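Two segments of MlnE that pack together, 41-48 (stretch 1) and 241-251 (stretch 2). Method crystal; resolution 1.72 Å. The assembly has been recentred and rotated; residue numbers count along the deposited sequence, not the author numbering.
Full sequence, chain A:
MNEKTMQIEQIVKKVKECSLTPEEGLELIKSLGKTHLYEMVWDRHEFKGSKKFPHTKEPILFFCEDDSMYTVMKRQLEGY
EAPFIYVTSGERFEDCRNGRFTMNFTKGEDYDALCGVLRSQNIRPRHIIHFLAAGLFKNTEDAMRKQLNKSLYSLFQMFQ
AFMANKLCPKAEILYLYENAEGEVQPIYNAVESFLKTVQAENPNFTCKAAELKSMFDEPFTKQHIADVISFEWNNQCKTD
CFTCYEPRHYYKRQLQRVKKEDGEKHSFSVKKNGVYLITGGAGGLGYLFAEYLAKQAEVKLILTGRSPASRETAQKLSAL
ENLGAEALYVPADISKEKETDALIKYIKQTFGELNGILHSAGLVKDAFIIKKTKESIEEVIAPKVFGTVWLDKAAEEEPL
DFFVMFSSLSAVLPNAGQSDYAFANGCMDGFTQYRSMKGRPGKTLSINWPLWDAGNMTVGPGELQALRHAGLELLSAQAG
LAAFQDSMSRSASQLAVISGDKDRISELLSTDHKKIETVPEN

Stretch 1, residues 41-48: VWDRHEFK
Stretch 2 241-251: CFTCYEPRHYY

Residues 41-46 form the end of a strand, and 249-251 begin another that runs against it. The two are antiparallel, with axes 4.6 Å apart at closest approach and N-to-C directions at 156°. Stretch 2 is itself a hairpin: strand 242-245 turns through Glu246, Pro247 and Arg248 into 249-251. Its inner rungs are Cys244 N to Tyr251 O (2.9 Å), Tyr251 N to Cys244 O (2.8 Å) and Glu246 N to His249 O (2.7 Å). Strand 249-251 therefore lies between 242-245 and stretch 1.

The register pairs Arg44 with Tyr251, His45 with Tyr250 and Glu46 with His249. Arg44 CA lies 4.4 Å from Tyr251 CA, His45 CA 5.3 Å from Tyr250 CA, and Glu46 CA 4.4 Å from His249 CA. Only the middle pair is hydrogen-bonded: His45 N to Tyr250 O and Tyr250 N to His45 O, both 2.8 Å. Phe47 N then bonds Arg248 O at 3.0 Å, nearly straight at 174°. CA-H...O contacts fill the gaps between: Tyr251 CA to Asp43 O and His249 CA to His45 O, each 3.1 Å. Phi/psi stay extended, from -101/146 at Trp42 to -144/155 at His45 and -139/160 at Tyr250.

On one face, His45 (chi1 m) and Tyr250 (chi1 p) nest together. Tyr250 brings the end of its side chain nearer to stretch 1, and His45 CB sits over the face of its ring, 3.6 Å from the Tyr250 ring centroid. The His45 and Tyr250 rings are near parallel (20°) but slid apart, with centroids 4.8 Å from each other, so they barely overlap. His45 NE2 donates to Asp43 OD2 at 2.6 Å, which ties down the imidazole. Phe47 (chi1 t) points toward stretch 2 and fills the hollow by Tyr250 and Tyr245. Its CD1 lies 3.9 Å from Tyr250 CD1, and its CE1 4.0 Å from Tyr245 CE1.

The other face carries Arg44, Glu46, His249 and Tyr251. Arg44 (t, t, m) bends its end over the sheet. Its guanidinium lies over one face of the His249 ring (chi1 m), with NH2 3.6 Å from His249 CG. Arg44 NH1 is 3.8 Å from Tyr251 CE1. Glu246 OE2 accepts from Tyr251 OH at 2.6 Å; at 4.4 Å from Arg44 NH1 it is too far for a salt bridge.

Trp42 (chi1 m, chi2 86°) also points toward stretch 2. Tyr251, with chi1 off-well at 31°, turns its edge toward the face of the Trp42 six-membered ring, offset; the centroids of that ring and the Tyr251 ring are 5.6 Å apart, planes at 77°, and Trp42 CE3 meets Tyr251 CD2 at 3.6 Å. Edge meets edge where Trp42 CH2 reaches Phe242 CE2, 4.2 Å away. The contact between the stretches buries 717 Å², both sides summed.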

ATOM      1  N   VAL A  41      -7.440  13.854   1.200  1.00 28.67           N
ATOM      2  CA  VAL A  41      -7.789  15.150   0.662  1.00 29.80           C
ATOM      3  C   VAL A  41      -6.484  15.773   0.196  1.00 31.70           C
ATOM      4  O   VAL A  41      -5.517  15.849   0.952  1.00 28.00           O
ATOM      5  CB  VAL A  41      -8.423  16.067   1.754  1.00 32.56           C
ATOM      6  CG1 VAL A  41      -8.739  17.453   1.198  1.00 37.19           C
ATOM      7  CG2 VAL A  41      -9.674  15.439   2.359  1.00 29.75           C
ATOM      8  N   TRP A  42      -6.512  16.351  -0.996  1.00 31.93           N
ATOM      9  CA  TRP A  42      -5.317  16.951  -1.588  1.00 31.01           C
ATOM     10  C   TRP A  42      -5.222  18.460  -1.476  1.00 35.19           C
ATOM     11  O   TRP A  42      -6.235  19.132  -1.515  1.00 37.14           O
ATOM     12  CB  TRP A  42      -5.313  16.629  -3.062  1.00 33.57           C
ATOM     13  CG  TRP A  42      -5.252  15.229  -3.342  1.00 31.25           C
ATOM     14  CD1 TRP A  42      -6.310  14.357  -3.423  1.00 33.71           C
ATOM     15  CD2 TRP A  42      -4.077  14.468  -3.565  1.00 31.93           C
ATOM     16  NE1 TRP A  42      -5.846  13.100  -3.660  1.00 33.57           N
ATOM     17  CE2 TRP A  42      -4.474  13.137  -3.743  1.00 33.83           C
ATOM     18  CE3 TRP A  42      -2.718  14.772  -3.576  1.00 35.25           C
ATOM     19  CZ2 TRP A  42      -3.579  12.133  -3.996  1.00 39.41           C
ATOM     20  CZ3 TRP A  42      -1.827  13.754  -3.863  1.00 39.32           C
ATOM     21  CH2 TRP A  42      -2.262  12.462  -4.075  1.00 39.17           C
ATOM     22  N   ASP A  43      -4.021  18.998  -1.329  1.00 34.65           N
ATOM     23  CA  ASP A  43      -3.826  20.458  -1.494  1.00 38.82           C
ATOM     24  C   ASP A  43      -2.872  20.682  -2.635  1.00 35.86           C
ATOM     25  O   ASP A  43      -1.826  20.037  -2.733  1.00 35.36           O
ATOM     26  CB  ASP A  43      -3.395  21.238  -0.225  1.00 43.52           C
ATOM     27  CG  ASP A  43      -2.239  20.629   0.489  1.00 50.93           C
ATOM     28  OD1 ASP A  43      -2.407  19.534   1.089  1.00 57.10           O
ATOM     29  OD2 ASP A  43      -1.149  21.268   0.515  1.00 51.94           O
ATOM     30  N   ARG A  44      -3.246  21.635  -3.461  1.00 34.34           N
ATOM     31  CA  ARG A  44      -2.592  21.909  -4.722  1.00 34.77           C
ATOM     32  C   ARG A  44      -1.854  23.245  -4.646  1.00 36.02           C
ATOM     33  O   ARG A  44      -2.367  24.186  -4.091  1.00 31.37           O
ATOM     34  CB  ARG A  44      -3.624  21.905  -5.847  1.00 36.39           C
ATOM     35  CG  ARG A  44      -3.188  22.683  -7.069  1.00 38.47           C
ATOM     36  CD  ARG A  44      -4.262  22.882  -8.156  1.00 43.63           C
ATOM     37  NE  ARG A  44      -4.201  21.660  -8.785  1.00 47.21           N
ATOM     38  CZ  ARG A  44      -3.740  21.317  -9.971  1.00 39.58           C
ATOM     39  NH1 ARG A  44      -3.698  19.955 -10.156  1.00 36.97           N
ATOM     40  NH2 ARG A  44      -3.487  22.178 -10.939  1.00 40.77           N
ATOM     41  N   HIS A  45      -0.693  23.316  -5.297  1.00 31.25           N
ATOM     42  CA  HIS A  45       0.200  24.450  -5.283  1.00 33.34           C
ATOM     43  C   HIS A  45       0.858  24.637  -6.629  1.00 31.35           C
ATOM     44  O   HIS A  45       1.105  23.687  -7.380  1.00 29.07           O
ATOM     45  CB  HIS A  45       1.326  24.243  -4.291  1.00 35.94           C
ATOM     46  CG  HIS A  45       0.861  23.860  -2.952  1.00 37.35           C
ATOM     47  ND1 HIS A  45       0.562  24.790  -1.985  1.00 44.25           N
ATOM     48  CD2 HIS A  45       0.530  22.658  -2.435  1.00 41.94           C
ATOM     49  CE1 HIS A  45       0.098  24.181  -0.917  1.00 40.46           C
ATOM     50  NE2 HIS A  45       0.087  22.885  -1.157  1.00 42.68           N
ATOM     51  N   GLU A  46       1.247  25.874  -6.879  1.00 31.23           N
ATOM     52  CA  GLU A  46       2.062  26.222  -8.028  1.00 34.90           C
ATOM     53  C   GLU A  46       3.503  25.940  -7.678  1.00 32.21           C
ATOM     54  O   GLU A  46       3.948  26.208  -6.598  1.00 35.51           O
ATOM     55  CB  GLU A  46       1.929  27.688  -8.417  1.00 38.88           C
ATOM     56  CG  GLU A  46       0.529  28.101  -8.831  1.00 51.23           C
ATOM     57  CD  GLU A  46       0.506  29.404  -9.668  1.00 59.46           C
ATOM     58  OE1 GLU A  46       1.444  30.243  -9.528  1.00 60.91           O
ATOM     59  OE2 GLU A  46      -0.441  29.562 -10.481  1.00 62.15           O
ATOM     60  N   PHE A  47       4.229  25.393  -8.638  1.00 33.87           N
ATOM     61  CA  PHE A  47       5.605  25.041  -8.431  1.00 37.38           C
ATOM     62  C   PHE A  47       6.463  26.239  -8.773  1.00 42.50           C
ATOM     63  O   PHE A  47       6.407  26.703  -9.893  1.00 45.38           O
ATOM     64  CB  PHE A  47       6.018  23.882  -9.322  1.00 38.40           C
ATOM     65  CG  PHE A  47       7.445  23.463  -9.063  1.00 38.52           C
ATOM     66  CD1 PHE A  47       7.746  22.738  -7.938  1.00 31.19           C
ATOM     67  CD2 PHE A  47       8.473  23.922  -9.868  1.00 34.41           C
ATOM     68  CE1 PHE A  47       9.049  22.396  -7.646  1.00 36.38           C
ATOM     69  CE2 PHE A  47       9.806  23.563  -9.594  1.00 42.16           C
ATOM     70  CZ  PHE A  47      10.093  22.806  -8.467  1.00 33.05           C
ATOM     71  N   LYS A  48       7.242  26.703  -7.807  1.00 47.60           N
ATOM     72  CA  LYS A  48       7.840  28.028  -7.822  1.00 58.80           C
ATOM     73  C   LYS A  48       9.377  28.016  -7.947  1.00 61.15           C
ATOM     74  O   LYS A  48      10.002  29.073  -8.027  1.00 62.53           O
ATOM     75  CB  LYS A  48       7.468  28.707  -6.492  1.00 70.49           C
ATOM     76  CG  LYS A  48       6.919  30.130  -6.613  1.00 86.94           C
ATOM     77  CD  LYS A  48       7.733  31.159  -5.814  1.00 90.00           C
ATOM     78  CE  LYS A  48       8.657  31.964  -6.733  1.00 92.74           C
ATOM     79  NZ  LYS A  48       9.408  32.993  -5.978  1.00 93.09           N
ATOM     80  N   CYS A 241       5.536  12.857   4.097  1.00 43.44           N
ATOM     81  CA  CYS A 241       6.361  12.007   3.192  1.00 50.84           C
ATOM     82  C   CYS A 241       6.288  12.373   1.693  1.00 44.83           C
ATOM     83  O   CYS A 241       7.300  12.441   1.055  1.00 41.41           O
ATOM     84  CB  CYS A 241       6.043  10.489   3.348  1.00 54.19           C
ATOM     85  SG  CYS A 241       7.208   9.349   2.504  1.00 52.58           S
ATOM     86  N   PHE A 242       5.085  12.570   1.146  1.00 38.86           N
ATOM     87  CA  PHE A 242       4.869  12.363  -0.240  1.00 34.35           C
ATOM     88  C   PHE A 242       4.390  13.627  -0.926  1.00 32.63           C
ATOM     89  O   PHE A 242       3.554  14.355  -0.403  1.00 31.15           O
ATOM     90  CB  PHE A 242       3.879  11.164  -0.452  1.00 33.41           C
ATOM     91  CG  PHE A 242       3.433  10.986  -1.854  1.00 32.70           C
ATOM     92  CD1 PHE A 242       4.282  10.432  -2.805  1.00 35.45           C
ATOM     93  CD2 PHE A 242       2.172  11.427  -2.272  1.00 37.70           C
ATOM     94  CE1 PHE A 242       3.886  10.340  -4.139  1.00 32.56           C
ATOM     95  CE2 PHE A 242       1.769  11.284  -3.598  1.00 36.02           C
ATOM     96  CZ  PHE A 242       2.633  10.753  -4.524  1.00 35.76           C
ATOM     97  N   THR A 243       4.893  13.854  -2.144  1.00 30.30           N
ATOM     98  CA  THR A 243       4.386  14.927  -3.010  1.00 27.91           C
ATOM     99  C   THR A 243       4.251  14.397  -4.418  1.00 27.64           C
ATOM    100  O   THR A 243       5.144  13.675  -4.907  1.00 27.54           O
ATOM    101  CB  THR A 243       5.335  16.118  -2.987  1.00 29.48           C
ATOM    102  OG1 THR A 243       5.592  16.508  -1.651  1.00 29.98           O
ATOM    103  CG2 THR A 243       4.799  17.304  -3.713  1.00 29.11           C
ATOM    104  N   CYS A 244       3.179  14.788  -5.116  1.00 25.37           N
ATOM    105  CA  CYS A 244       3.092  14.492  -6.533  1.00 25.74           C
ATOM    106  C   CYS A 244       3.357  15.784  -7.289  1.00 27.55           C
ATOM    107  O   CYS A 244       2.654  16.798  -7.066  1.00 26.25           O
ATOM    108  CB  CYS A 244       1.737  13.945  -6.881  1.00 27.97           C
ATOM    109  SG  CYS A 244       1.538  13.669  -8.680  1.00 33.36           S
ATOM    110  N   TYR A 245       4.389  15.754  -8.135  1.00 24.67           N
ATOM    111  CA  TYR A 245       4.815  16.896  -8.925  1.00 25.98           C
ATOM    112  C   TYR A 245       4.408  16.762 -10.352  1.00 27.37           C
ATOM    113  O   TYR A 245       4.585  15.716 -10.966  1.00 28.96           O
ATOM    114  CB  TYR A 245       6.344  17.012  -8.892  1.00 25.41           C
ATOM    115  CG  TYR A 245       6.894  17.424  -7.557  1.00 25.56           C
ATOM    116  CD1 TYR A 245       7.001  18.756  -7.185  1.00 26.17           C
ATOM    117  CD2 TYR A 245       7.302  16.460  -6.640  1.00 25.07           C
ATOM    118  CE1 TYR A 245       7.472  19.118  -5.921  1.00 25.07           C
ATOM    119  CE2 TYR A 245       7.791  16.815  -5.380  1.00 26.89           C
ATOM    120  CZ  TYR A 245       7.870  18.133  -5.044  1.00 26.02           C
ATOM    121  OH  TYR A 245       8.369  18.424  -3.838  1.00 28.36           O
ATOM    122  N   GLU A 246       3.767  17.804 -10.868  1.00 24.29           N
ATOM    123  CA  GLU A 246       3.675  17.981 -12.314  1.00 26.84           C
ATOM    124  C   GLU A 246       4.704  19.054 -12.606  1.00 25.71           C
ATOM    125  O   GLU A 246       5.169  19.724 -11.689  1.00 29.25           O
ATOM    126  CB  GLU A 246       2.259  18.454 -12.696  1.00 25.02           C
ATOM    127  CG  GLU A 246       1.205  17.385 -12.494  1.00 26.73           C
ATOM    128  CD  GLU A 246      -0.221  17.851 -12.650  1.00 27.32           C
ATOM    129  OE1 GLU A 246      -0.404  18.968 -13.125  1.00 30.39           O
ATOM    130  OE2 GLU A 246      -1.115  17.057 -12.330  1.00 27.63           O
ATOM    131  N   PRO A 247       4.975  19.323 -13.886  1.00 29.51           N
ATOM    132  CA  PRO A 247       5.963  20.376 -14.149  1.00 33.68           C
ATOM    133  C   PRO A 247       5.615  21.773 -13.650  1.00 32.05           C
ATOM    134  O   PRO A 247       6.498  22.474 -13.169  1.00 34.29           O
ATOM    135  CB  PRO A 247       6.103  20.319 -15.659  1.00 37.72           C
ATOM    136  CG  PRO A 247       5.768  18.881 -15.985  1.00 37.64           C
ATOM    137  CD  PRO A 247       4.585  18.609 -15.112  1.00 29.53           C
ATOM    138  N   ARG A 248       4.334  22.131 -13.601  1.00 30.29           N
ATOM    139  CA  ARG A 248       3.930  23.494 -13.126  1.00 31.26           C
ATOM    140  C   ARG A 248       3.171  23.592 -11.774  1.00 31.20           C
ATOM    141  O   ARG A 248       2.927  24.660 -11.258  1.00 29.81           O
ATOM    142  CB  ARG A 248       3.104  24.154 -14.240  1.00 33.39           C
ATOM    143  CG  ARG A 248       3.939  24.422 -15.484  1.00 39.07           C
ATOM    144  CD  ARG A 248       3.230  25.365 -16.455  1.00 46.24           C
ATOM    145  NE  ARG A 248       4.289  25.851 -17.323  1.00 65.78           N
ATOM    146  CZ  ARG A 248       4.877  27.057 -17.270  1.00 62.30           C
ATOM    147  NH1 ARG A 248       4.472  28.023 -16.451  1.00 60.80           N
ATOM    148  NH2 ARG A 248       5.859  27.303 -18.111  1.00 70.13           N
ATOM    149  N   HIS A 249       2.804  22.450 -11.226  1.00 29.05           N
ATOM    150  CA  HIS A 249       1.959  22.345 -10.033  1.00 28.07           C
ATOM    151  C   HIS A 249       2.378  21.110  -9.234  1.00 28.24           C
ATOM    152  O   HIS A 249       2.888  20.171  -9.791  1.00 30.67           O
ATOM    153  CB  HIS A 249       0.512  22.169 -10.414  1.00 28.59           C
ATOM    154  CG  HIS A 249      -0.072  23.335 -11.149  1.00 30.95           C
ATOM    155  ND1 HIS A 249      -0.082  23.417 -12.529  1.00 34.48           N
ATOM    156  CD2 HIS A 249      -0.604  24.493 -10.691  1.00 32.82           C
ATOM    157  CE1 HIS A 249      -0.642  24.569 -12.879  1.00 33.47           C
ATOM    158  NE2 HIS A 249      -0.972  25.226 -11.781  1.00 33.13           N
ATOM    159  N   TYR A 250       2.144  21.134  -7.927  1.00 29.39           N
ATOM    160  CA  TYR A 250       2.338  19.972  -7.127  1.00 27.58           C
ATOM    161  C   TYR A 250       1.214  19.838  -6.112  1.00 27.39           C
ATOM    162  O   TYR A 250       0.507  20.811  -5.781  1.00 28.07           O
ATOM    163  CB  TYR A 250       3.711  19.953  -6.471  1.00 28.21           C
ATOM    164  CG  TYR A 250       3.977  21.024  -5.416  1.00 26.60           C
ATOM    165  CD1 TYR A 250       4.485  22.263  -5.778  1.00 29.41           C
ATOM    166  CD2 TYR A 250       3.671  20.794  -4.083  1.00 30.32           C
ATOM    167  CE1 TYR A 250       4.720  23.233  -4.819  1.00 32.82           C
ATOM    168  CE2 TYR A 250       3.880  21.762  -3.115  1.00 35.60           C
ATOM    169  CZ  TYR A 250       4.420  22.979  -3.508  1.00 34.78           C
ATOM    170  OH  TYR A 250       4.648  23.934  -2.567  1.00 41.12           O
ATOM    171  N   TYR A 251       1.049  18.627  -5.618  1.00 27.93           N
ATOM    172  CA  TYR A 251       0.007  18.388  -4.639  1.00 27.20           C
ATOM    173  C   TYR A 251       0.397  17.365  -3.572  1.00 30.18           C
ATOM    174  O   TYR A 251       1.199  16.424  -3.808  1.00 27.95           O
ATOM    175  CB  TYR A 251      -1.356  18.120  -5.311  1.00 31.50           C
ATOM    176  CG  TYR A 251      -1.315  17.467  -6.644  1.00 32.91           C
ATOM    177  CD1 TYR A 251      -1.094  18.180  -7.816  1.00 33.25           C
ATOM    178  CD2 TYR A 251      -1.511  16.083  -6.749  1.00 43.96           C
ATOM    179  CE1 TYR A 251      -0.997  17.536  -9.064  1.00 35.54           C
ATOM    180  CE2 TYR A 251      -1.435  15.393  -8.009  1.00 41.81           C
ATOM    181  CZ  TYR A 251      -1.170  16.119  -9.169  1.00 38.19           C
ATOM    182  OH  TYR A 251      -1.108  15.370 -10.354  1.00 38.05           O
TER